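Local coordinates for ENT (Trypanosoma brucei brucei, PDB 5ZX1), which is of unknown function but, as a protein with an EMSY N-terminal (ENT) domain, is probably involved in regulating transcription, at residues V51-S56 against A87-D92. Sequence-based numbering, arbitrary orientation.
Sequences VLCMHS and AAARED
The flat guanidinium group of R90 is not what meets C53: on R90 it is the methylene CG that does so, 4.0 Å from C53 SG. The H55 ring takes no part across the contact: V51 O lies in the ring plane at the edge and accepts a weak hydrogen bond from H55 ND1 (3.4 Å, N-H...O 160°), and the side chain also touches L104. C53 places its sulfur beside the backbone N and anti to the carbonyl carbon (chi1 -68°), and SG reaches across to the helix 79-91 surface formed by A89 and R90. A89 CB is the second apolar neighbour, 4.4 Å from C53 SG. No hydrogen bond crosses, and the two backbones approach closely, with 6.2 Å between C53 CA and R90 CA, consistent with the small side chains of C53 and A89. Beyond CG the R90 chain runs extended to NE, which donates to G58 O just past the end of helix 30-56. D92 caps the next helix, its OD1 accepting from V95 N. In this all-helical ENT domain, the C-terminal ends of helices 30-56 and 79-91 thus pack together, with helix 93-101 presenting V95 to C53 and M54, and helix 62-74 meeting L52 and S56.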
# COMPACT_ATOMS: atom_id res chain seq x y z
N VAL A 51 -3.24 -3.24 0.63
CA VAL A 51 -3.57 -3.90 1.86
C VAL A 51 -4.30 -3.00 2.87
O VAL A 51 -5.27 -3.42 3.50
CB VAL A 51 -2.27 -4.49 2.44
CG1 VAL A 51 -2.32 -4.58 3.90
CG2 VAL A 51 -2.00 -5.83 1.82
N LEU A 52 -3.88 -1.75 3.03
CA LEU A 52 -4.60 -0.88 3.95
C LEU A 52 -6.00 -0.57 3.41
O LEU A 52 -6.94 -0.33 4.17
CB LEU A 52 -3.82 0.41 4.21
CG LEU A 52 -2.58 0.20 5.07
CD1 LEU A 52 -2.01 1.52 5.61
CD2 LEU A 52 -2.87 -0.78 6.20
N CYS A 53 -6.14 -0.61 2.09
CA CYS A 53 -7.46 -0.42 1.48
C CYS A 53 -8.32 -1.69 1.57
O CYS A 53 -9.54 -1.61 1.59
CB CYS A 53 -7.31 0.00 0.02
SG CYS A 53 -6.62 1.63 -0.16
N MET A 54 -7.69 -2.86 1.61
CA MET A 54 -8.45 -4.08 1.78
C MET A 54 -9.15 -4.10 3.13
O MET A 54 -10.25 -4.64 3.27
CB MET A 54 -7.56 -5.30 1.65
CG MET A 54 -7.13 -5.61 0.25
SD MET A 54 -6.03 -7.04 0.33
CE MET A 54 -5.51 -7.17 -1.39
N HIS A 55 -8.51 -3.49 4.12
CA HIS A 55 -9.04 -3.49 5.48
C HIS A 55 -10.04 -2.39 5.74
O HIS A 55 -10.94 -2.55 6.56
CB HIS A 55 -7.91 -3.37 6.49
CG HIS A 55 -7.28 -4.68 6.86
ND1 HIS A 55 -6.16 -5.17 6.23
CD2 HIS A 55 -7.61 -5.59 7.81
CE1 HIS A 55 -5.82 -6.33 6.77
NE2 HIS A 55 -6.68 -6.61 7.73
N SER A 56 -9.89 -1.27 5.04
CA SER A 56 -10.60 -0.05 5.39
C SER A 56 -11.65 0.29 4.36
O SER A 56 -12.37 1.29 4.48
CB SER A 56 -9.62 1.12 5.48
OG SER A 56 -9.47 1.70 4.19
N ALA A 87 -4.38 5.92 -5.17
CA ALA A 87 -5.51 5.99 -6.09
C ALA A 87 -5.69 4.65 -6.81
O ALA A 87 -6.80 4.13 -6.91
CB ALA A 87 -5.30 7.13 -7.09
N ALA A 88 -4.58 4.08 -7.27
CA ALA A 88 -4.60 2.80 -7.99
C ALA A 88 -5.12 1.67 -7.11
O ALA A 88 -5.88 0.81 -7.57
CB ALA A 88 -3.20 2.47 -8.49
N ALA A 89 -4.71 1.65 -5.85
CA ALA A 89 -5.10 0.56 -4.97
C ALA A 89 -6.58 0.63 -4.64
O ALA A 89 -7.26 -0.39 -4.53
CB ALA A 89 -4.26 0.57 -3.71
N ARG A 90 -7.09 1.85 -4.50
CA ARG A 90 -8.50 2.06 -4.16
C ARG A 90 -9.43 1.46 -5.21
O ARG A 90 -10.52 0.98 -4.89
CB ARG A 90 -8.78 3.56 -4.02
CG ARG A 90 -8.53 4.11 -2.62
CD ARG A 90 -9.23 5.46 -2.44
NE ARG A 90 -8.95 6.08 -1.14
CZ ARG A 90 -8.06 7.05 -0.95
NH1 ARG A 90 -7.89 7.55 0.27
NH2 ARG A 90 -7.34 7.52 -1.97
N GLU A 91 -8.98 1.46 -6.46
CA GLU A 91 -9.82 1.04 -7.56
C GLU A 91 -9.42 -0.33 -8.12
O GLU A 91 -10.07 -0.86 -9.01
CB GLU A 91 -9.77 2.09 -8.66
CG GLU A 91 -8.55 1.95 -9.54
CD GLU A 91 -8.55 2.94 -10.68
OE1 GLU A 91 -7.77 2.75 -11.65
OE2 GLU A 91 -9.34 3.91 -10.60
N ASP A 92 -8.34 -0.90 -7.61
CA ASP A 92 -7.95 -2.25 -8.00
C ASP A 92 -9.09 -3.21 -7.65
O ASP A 92 -9.74 -3.05 -6.61
CB ASP A 92 -6.66 -2.66 -7.32
CG ASP A 92 -6.31 -4.10 -7.54
OD1 ASP A 92 -6.93 -4.96 -6.88
OD2 ASP A 92 -5.42 -4.38 -8.38